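Local structure of SusD superfamily protein (Parabacteroides distasonis, 3OTN) at residues M121-Y126 and P166-A171; Y114-K119 and S174-S179; E158-I163 and Y198-G203. The protein probably binds carbohydrate or another nutrient at the outer membrane as a SusD-like protein. All blocks are in the same frame, centred on the assembly; numbering follows the deposited sequence. Where two conformers were deposited one is given.

Helix 108-133 comes first along the chain and supplies one side of interactions 1 and 2. Interaction 2 brings the loop after helix 156-172 back to residues 114-119. Interaction 1 joins residues 121-126 to helix 156-172 itself, so its loop is nested inside the one closed by interaction 2. The two touch through the salt bridge from K119 to E170. Interaction 3 starts on the same helix 156-172, at residues 158-163, and closes onto helix 187-202. Its loop crosses both of the others. Together the contacts tie three successive helices, and the loop between the last two, to one another.

Interaction 1. Residues M121-Y126 and P166-A171; sequences MRALYY and PDLLEA. With EDO (1,2-ethanediol), chain R.
The buried D167 on helix 156-172 receives the guanidinium of R122, on helix 108-133, side-on. R122 NE lies 2.8 Å from D167 OD2, and R122 NH2 lies 2.9 Å from D167 OD1. Both bonds are almost straight. NE meets the syn lone pair of OD2. NH2 also comes from the syn side, slightly out of the carboxylate plane. The guanidinium and carboxylate planes are 13° apart, so the groups are nearly coplanar. With one nitrogen on each oxygen, the salt bridge fixes the rotation of the carboxylate. The R122 chain runs out from its helix and bends at CG-CD (chi3 68°), which turns the NE edge toward D167.

The backbones come closest where A123 faces D167, with the CA of A123 6.2 Å from the CA of D167. Here the two helices form an antiparallel pair, with segment axes 9.0 Å apart and 148° between their directions. They follow each other in the chain, which fits the helical, TPR-related part of the SusD fold. The small A123 side chain points at the partner helix. Its CB is 4.0 Å from the CB of D167 and 3.6 Å from CG of L168. Both methyls of L168 also lie against that CB, and L168 goes on to meet L193 and V197 of helix 187-202.

The remaining amino group of R122 faces another way. R122 NH1 donates to O2 of an ethanediol molecule at 2.9 Å, at the edge of the guanidinium. The diol probably comes from the crystallisation liquor. NH1 is also hydrogen-bonded to N94 OD1 of helix 79-100.

Interaction 2. Residues Y114-K119 and S174-S179; sequences YMAEVK and SDLAFS. With ACT (acetate ion), chain F.
S174 sets its side chain against A116 of helix 108-133, just after helix 156-172 has ended. S174 OG is 3.2 Å from CB of A116, and S174 CB is 3.5 Å from the same methyl. The hydroxyl makes its polar bonds on its own side of the contact. It accepts from the backbone N of L176 at 3.2 Å, which closes an ST turn, and it is hydrogen-bonded to A171 O. A first torsion of 82° places OG between the backbone N and the carbonyl carbon, where it can reach the N of L176. An acetate ion, probably from the crystallisation liquor, sits beside helix 108-133. K119 NZ makes a weak hydrogen bond to its O at 2.9 Å and a salt bridge with E170.

D175 comes next and fastens the turn to the start of helix 108-133. Its N bonds to N112 OD1 and its OD2 to S109 OG.

L176 points at the helix. Its CG lies 3.8 Å from CB of A116, and its CD2 reaches CG of E117 at 3.7 Å. The E117 carboxylate lies beyond this apolar touch, with OE1 held by Y27 OH and by R184. L176 also packs on M187 and V190 of helix 187-202, so it sits between two helices.

Past L176, A177 and F178 make backbone hydrogen bonds with M187 and G188.

Across the two segments methyl, methylene and methine groups meet, plus one hydroxyl lying on a methyl. They contribute van der Waals contact, while S174 OG and the E117 carboxylate find their polar partners elsewhere.

Interaction 3. Residues E158-I163 and Y198-G203; sequences EIYDEI and YLTYAG
This is a buried aromatic contact between two roughly antiparallel helices (143° between their directions), in which Y201 of helix 187-202 sets its ring edge toward the face of Y160 on helix 156-172. The stack is an offset edge-to-face pair. The ring centroids are 5.4 Å apart and the planes stand at 90°. The nearest carbons are Y201 CD2 and Y160 CD1, 3.6 Å apart.

The hydroxyl of Y201 is held by a hydrogen bond to a carboxylate. Y201 OH donates to the syn lone pair of D161 OD1 at 2.7 Å. The Y201 ring extends away from its own helix, with CG anti to the backbone N (chi1 -160°), which carries its hydroxyl across to D161. K157 forms a salt bridge with D161 OD2. A phenylalanine in place of Y201 would probably leave D161 OD1 without this donor and the ring less firmly fixed.

Y160 reaches the other way. Its OH lies 3.3 Å from CG2 of T200, whose own hydroxyl bonds to D196 O.

Around the pair, Y201 stacks on Y212 of helix 210-225, while Y160 and T200 both touch F127 of helix 108-133.

Interaction 1. Residues M121-Y126 and P166-A171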
# COMPACT_ATOMS: atom_id res chain seq x y z
N MSE A 121 -9.23 11.47 3.91
CA MSE A 121 -8.38 10.75 4.85
C MSE A 121 -9.16 9.74 5.69
O MSE A 121 -8.66 8.66 6.01
CB MSE A 121 -7.62 11.73 5.78
CG MSE A 121 -6.20 11.27 6.08
SE MSE A 121 -5.04 11.38 4.57
CE MSE A 121 -4.85 13.28 4.68
N ARG A 122 -10.35 10.14 6.10
CA ARG A 122 -11.18 9.27 6.90
C ARG A 122 -11.52 8.03 6.09
O ARG A 122 -11.43 6.92 6.59
CB ARG A 122 -12.43 10.01 7.39
CG ARG A 122 -13.30 9.10 8.21
CD ARG A 122 -14.34 9.81 8.97
NE ARG A 122 -15.36 10.40 8.12
CZ ARG A 122 -16.30 11.23 8.56
NH1 ARG A 122 -16.36 11.56 9.85
NH2 ARG A 122 -17.17 11.73 7.69
N ALA A 123 -11.92 8.23 4.83
CA ALA A 123 -12.16 7.14 3.92
C ALA A 123 -10.95 6.23 3.77
O ALA A 123 -11.11 5.02 3.73
CB ALA A 123 -12.63 7.63 2.53
N LEU A 124 -9.77 6.83 3.66
CA LEU A 124 -8.52 6.10 3.50
C LEU A 124 -8.22 5.19 4.72
O LEU A 124 -7.94 3.98 4.56
CB LEU A 124 -7.34 7.07 3.25
CG LEU A 124 -5.94 6.46 2.98
CD1 LEU A 124 -5.93 5.66 1.68
CD2 LEU A 124 -4.85 7.49 3.04
N TYR A 125 -8.32 5.75 5.91
CA TYR A 125 -8.05 4.99 7.14
C TYR A 125 -9.02 3.80 7.26
O TYR A 125 -8.58 2.68 7.56
CB TYR A 125 -8.17 5.86 8.38
CG TYR A 125 -7.05 6.90 8.53
CD1 TYR A 125 -5.71 6.52 8.49
CD2 TYR A 125 -7.34 8.21 8.78
CE1 TYR A 125 -4.71 7.43 8.65
CE2 TYR A 125 -6.33 9.15 8.93
CZ TYR A 125 -5.02 8.75 8.85
OH TYR A 125 -4.02 9.66 9.01
N TYR A 126 -10.31 4.05 7.01
CA TYR A 126 -11.32 3.02 7.08
C TYR A 126 -11.16 1.95 6.01
O TYR A 126 -11.39 0.78 6.29
CB TYR A 126 -12.74 3.60 7.01
CG TYR A 126 -13.29 3.96 8.36
CD1 TYR A 126 -13.57 2.95 9.30
CD2 TYR A 126 -13.52 5.27 8.71
CE1 TYR A 126 -14.09 3.27 10.55
CE2 TYR A 126 -14.05 5.61 9.94
CZ TYR A 126 -14.31 4.62 10.88
OH TYR A 126 -14.81 4.99 12.12
N PRO A 166 -19.59 7.62 0.82
CA PRO A 166 -20.10 9.01 0.90
C PRO A 166 -19.01 10.06 1.11
O PRO A 166 -19.09 11.14 0.53
CB PRO A 166 -21.07 8.98 2.08
CG PRO A 166 -21.49 7.57 2.21
CD PRO A 166 -20.30 6.73 1.77
N ASP A 167 -17.98 9.75 1.90
CA ASP A 167 -16.85 10.70 2.10
C ASP A 167 -16.20 11.02 0.76
O ASP A 167 -15.95 12.18 0.43
CB ASP A 167 -15.78 10.10 3.06
CG ASP A 167 -16.13 10.27 4.56
OD1 ASP A 167 -17.17 10.87 4.92
OD2 ASP A 167 -15.34 9.77 5.40
N LEU A 168 -15.93 9.97 -0.02
CA LEU A 168 -15.22 10.13 -1.28
C LEU A 168 -16.11 10.81 -2.32
O LEU A 168 -15.63 11.65 -3.07
CB LEU A 168 -14.68 8.80 -1.77
CG LEU A 168 -13.47 8.32 -0.94
CD1 LEU A 168 -13.04 6.91 -1.24
CD2 LEU A 168 -12.27 9.26 -1.11
N LEU A 169 -17.41 10.52 -2.32
CA LEU A 169 -18.31 11.13 -3.30
C LEU A 169 -18.45 12.62 -3.01
O LEU A 169 -18.59 13.44 -3.94
CB LEU A 169 -19.67 10.45 -3.32
CG LEU A 169 -19.73 9.01 -3.86
CD1 LEU A 169 -21.16 8.47 -3.63
CD2 LEU A 169 -19.30 8.90 -5.34
N GLU A 170 -18.45 12.98 -1.73
CA GLU A 170 -18.49 14.41 -1.37
C GLU A 170 -17.15 15.06 -1.73
O GLU A 170 -17.13 16.14 -2.34
CB GLU A 170 -18.82 14.59 0.10
CG GLU A 170 -20.28 14.08 0.43
CD GLU A 170 -20.57 13.96 1.92
OE1 GLU A 170 -19.73 14.34 2.77
OE2 GLU A 170 -21.67 13.47 2.25
N ALA A 171 -16.03 14.39 -1.42
CA ALA A 171 -14.70 14.97 -1.76
C ALA A 171 -14.57 15.20 -3.28
O ALA A 171 -14.03 16.21 -3.75
CB ALA A 171 -13.55 14.08 -1.20
C1 EDO R . -17.49 14.60 12.27
O1 EDO R . -17.76 15.05 13.58
C2 EDO R . -18.79 14.27 11.56
O2 EDO R . -18.58 13.25 10.57

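Interaction 2. Residues Y114-K119 and S174-S179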
# COMPACT_ATOMS: atom_id res chain seq x y z
N TYR A 114 -10.48 22.04 2.35
CA TYR A 114 -9.92 21.47 3.55
C TYR A 114 -10.75 20.29 4.05
O TYR A 114 -10.20 19.27 4.42
CB TYR A 114 -9.80 22.54 4.63
CG TYR A 114 -8.70 23.57 4.46
CD1 TYR A 114 -7.58 23.35 3.64
CD2 TYR A 114 -8.74 24.76 5.20
CE1 TYR A 114 -6.57 24.31 3.52
CE2 TYR A 114 -7.73 25.73 5.09
CZ TYR A 114 -6.64 25.47 4.27
OH TYR A 114 -5.65 26.41 4.17
N MSE A 115 -12.08 20.43 4.04
CA MSE A 115 -12.95 19.38 4.52
C MSE A 115 -12.88 18.18 3.56
O MSE A 115 -12.94 17.03 4.02
CB MSE A 115 -14.37 19.90 4.75
CG MSE A 115 -14.48 20.89 5.92
SE MSE A 115 -16.30 21.65 6.19
CE MSE A 115 -16.58 22.31 4.39
N ALA A 116 -12.71 18.45 2.27
CA ALA A 116 -12.50 17.37 1.28
C ALA A 116 -11.23 16.56 1.60
O ALA A 116 -11.19 15.33 1.41
CB ALA A 116 -12.46 17.94 -0.16
N GLU A 117 -10.18 17.22 2.04
CA GLU A 117 -8.92 16.52 2.35
C GLU A 117 -9.16 15.55 3.54
O GLU A 117 -8.67 14.43 3.56
CB GLU A 117 -7.80 17.52 2.70
CG GLU A 117 -7.38 18.46 1.55
CD GLU A 117 -6.30 19.45 1.94
OE1 GLU A 117 -5.33 19.09 2.64
OE2 GLU A 117 -6.41 20.62 1.54
N VAL A 118 -9.88 16.03 4.53
CA VAL A 118 -10.18 15.30 5.76
C VAL A 118 -11.13 14.17 5.46
O VAL A 118 -10.94 13.07 5.97
CB VAL A 118 -10.70 16.25 6.88
CG1 VAL A 118 -11.06 15.45 8.21
CG2 VAL A 118 -9.63 17.35 7.15
N LYS A 119 -12.13 14.39 4.61
CA LYS A 119 -13.03 13.29 4.27
C LYS A 119 -12.30 12.22 3.48
O LYS A 119 -12.53 11.03 3.70
CB LYS A 119 -14.26 13.76 3.51
CG LYS A 119 -15.26 14.51 4.37
CD LYS A 119 -16.31 15.14 3.47
CE LYS A 119 -17.27 16.05 4.25
NZ LYS A 119 -18.36 16.53 3.35
N SER A 174 -15.92 18.55 -4.63
CA SER A 174 -15.36 19.68 -3.89
C SER A 174 -14.48 20.55 -4.77
O SER A 174 -14.26 20.26 -5.95
CB SER A 174 -14.53 19.14 -2.73
OG SER A 174 -13.23 18.77 -3.17
N ASP A 175 -13.94 21.60 -4.17
CA ASP A 175 -12.98 22.50 -4.81
C ASP A 175 -11.49 22.05 -4.81
O ASP A 175 -10.62 22.86 -5.14
CB ASP A 175 -13.14 23.89 -4.17
CG ASP A 175 -14.50 24.53 -4.49
OD1 ASP A 175 -15.14 24.10 -5.50
OD2 ASP A 175 -14.91 25.46 -3.76
N LEU A 176 -11.18 20.78 -4.53
CA LEU A 176 -9.79 20.29 -4.49
C LEU A 176 -9.06 20.37 -5.81
O LEU A 176 -9.63 19.97 -6.83
CB LEU A 176 -9.72 18.80 -4.09
CG LEU A 176 -9.66 18.30 -2.67
CD1 LEU A 176 -9.63 16.74 -2.72
CD2 LEU A 176 -8.43 18.88 -1.98
N ALA A 177 -7.79 20.79 -5.79
CA ALA A 177 -6.96 20.80 -7.00
C ALA A 177 -6.82 19.39 -7.53
O ALA A 177 -6.82 18.45 -6.73
CB ALA A 177 -5.55 21.35 -6.67
N PHE A 178 -6.68 19.20 -8.85
CA PHE A 178 -6.58 17.83 -9.38
C PHE A 178 -5.29 17.13 -9.01
O PHE A 178 -5.29 15.92 -8.76
CB PHE A 178 -6.83 17.72 -10.90
CG PHE A 178 -7.28 16.32 -11.33
CD1 PHE A 178 -6.35 15.29 -11.53
CD2 PHE A 178 -8.65 16.02 -11.45
CE1 PHE A 178 -6.76 14.00 -11.88
CE2 PHE A 178 -9.07 14.73 -11.79
CZ PHE A 178 -8.12 13.73 -12.00
N SER A 179 -4.18 17.86 -9.00
CA SER A 179 -2.89 17.30 -8.64
C SER A 179 -2.19 18.22 -7.66
O SER A 179 -2.55 19.39 -7.53
CB SER A 179 -2.03 17.09 -9.88
OG SER A 179 -1.74 18.32 -10.52
C ACT F . -17.02 18.85 1.55
O ACT F . -17.43 17.82 0.94
OXT ACT F . -16.00 19.35 1.05
CH3 ACT F . -17.70 19.42 2.78

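Interaction 3. Residues E158-I163 and Y198-G203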
# COMPACT_ATOMS: atom_id res chain seq x y z
N GLU A 158 -21.57 -1.74 5.80
CA GLU A 158 -21.95 -0.46 6.40
C GLU A 158 -20.80 0.56 6.41
O GLU A 158 -21.04 1.75 6.20
CB GLU A 158 -22.52 -0.65 7.83
CG GLU A 158 -23.86 -1.42 7.94
CD GLU A 158 -24.34 -1.57 9.40
OE1 GLU A 158 -23.83 -0.84 10.28
OE2 GLU A 158 -25.23 -2.42 9.69
N ILE A 159 -19.58 0.12 6.67
CA ILE A 159 -18.43 1.02 6.69
C ILE A 159 -18.26 1.61 5.28
O ILE A 159 -18.10 2.82 5.12
CB ILE A 159 -17.11 0.33 7.12
CG1 ILE A 159 -17.18 -0.28 8.54
CG2 ILE A 159 -15.94 1.28 6.97
CD1 ILE A 159 -17.69 0.68 9.64
N TYR A 160 -18.31 0.76 4.26
CA TYR A 160 -18.27 1.24 2.89
C TYR A 160 -19.46 2.17 2.53
O TYR A 160 -19.25 3.27 2.02
CB TYR A 160 -18.24 0.09 1.88
CG TYR A 160 -16.93 -0.59 1.57
CD1 TYR A 160 -16.13 -0.17 0.51
CD2 TYR A 160 -16.53 -1.72 2.26
CE1 TYR A 160 -14.92 -0.84 0.18
CE2 TYR A 160 -15.35 -2.37 1.96
CZ TYR A 160 -14.55 -1.94 0.92
OH TYR A 160 -13.42 -2.64 0.63
N ASP A 161 -20.68 1.73 2.81
CA ASP A 161 -21.86 2.47 2.34
C ASP A 161 -22.12 3.77 3.12
O ASP A 161 -22.69 4.70 2.57
CB ASP A 161 -23.13 1.62 2.46
CG ASP A 161 -23.16 0.43 1.52
OD1 ASP A 161 -22.35 0.36 0.59
OD2 ASP A 161 -24.03 -0.43 1.74
N GLU A 162 -21.76 3.80 4.40
CA GLU A 162 -22.03 4.95 5.26
C GLU A 162 -20.86 5.88 5.46
O GLU A 162 -21.07 7.08 5.71
CB GLU A 162 -22.57 4.48 6.63
CG GLU A 162 -23.92 3.77 6.54
CD GLU A 162 -24.42 3.16 7.85
OE1 GLU A 162 -24.23 3.78 8.93
OE2 GLU A 162 -25.04 2.06 7.80
N ILE A 163 -19.64 5.38 5.36
CA ILE A 163 -18.47 6.21 5.60
C ILE A 163 -17.62 6.39 4.35
O ILE A 163 -17.52 7.48 3.81
CB ILE A 163 -17.57 5.70 6.75
CG1 ILE A 163 -18.41 5.50 8.01
CG2 ILE A 163 -16.41 6.74 7.01
CD1 ILE A 163 -17.58 5.08 9.25
N TYR A 198 -14.31 1.07 -5.19
CA TYR A 198 -15.33 0.43 -6.00
C TYR A 198 -14.90 -0.90 -6.63
O TYR A 198 -15.69 -1.84 -6.69
CB TYR A 198 -15.76 1.40 -7.09
CG TYR A 198 -16.73 2.48 -6.66
CD1 TYR A 198 -17.81 2.20 -5.79
CD2 TYR A 198 -16.67 3.74 -7.23
CE1 TYR A 198 -18.75 3.16 -5.48
CE2 TYR A 198 -17.62 4.72 -6.90
CZ TYR A 198 -18.65 4.44 -6.04
OH TYR A 198 -19.61 5.42 -5.76
N LEU A 199 -13.63 -0.99 -7.08
CA LEU A 199 -13.09 -2.25 -7.58
C LEU A 199 -13.14 -3.33 -6.50
O LEU A 199 -13.54 -4.47 -6.78
CB LEU A 199 -11.64 -2.06 -8.07
CG LEU A 199 -10.89 -3.29 -8.58
CD1 LEU A 199 -11.62 -3.96 -9.73
CD2 LEU A 199 -9.39 -2.88 -8.93
N THR A 200 -12.76 -2.98 -5.27
CA THR A 200 -12.77 -3.90 -4.12
C THR A 200 -14.19 -4.28 -3.73
O THR A 200 -14.47 -5.45 -3.46
CB THR A 200 -12.00 -3.30 -2.91
OG1 THR A 200 -10.69 -2.91 -3.33
CG2 THR A 200 -11.85 -4.31 -1.75
N TYR A 201 -15.09 -3.29 -3.70
CA TYR A 201 -16.51 -3.52 -3.41
C TYR A 201 -17.13 -4.53 -4.34
O TYR A 201 -17.96 -5.34 -3.93
CB TYR A 201 -17.27 -2.19 -3.50
CG TYR A 201 -18.61 -2.11 -2.81
CD1 TYR A 201 -19.72 -2.76 -3.33
CD2 TYR A 201 -18.78 -1.33 -1.68
CE1 TYR A 201 -20.95 -2.66 -2.73
CE2 TYR A 201 -20.04 -1.21 -1.08
CZ TYR A 201 -21.12 -1.88 -1.61
OH TYR A 201 -22.36 -1.78 -1.05
N ALA A 202 -16.71 -4.52 -5.61
CA ALA A 202 -17.17 -5.50 -6.59
C ALA A 202 -16.58 -6.89 -6.36
O ALA A 202 -17.18 -7.89 -6.74
CB ALA A 202 -16.86 -5.04 -8.02
N GLY A 203 -15.39 -6.94 -5.76
CA GLY A 203 -14.73 -8.20 -5.41
C GLY A 203 -15.12 -8.67 -4.03
O GLY A 203 -16.13 -8.24 -3.46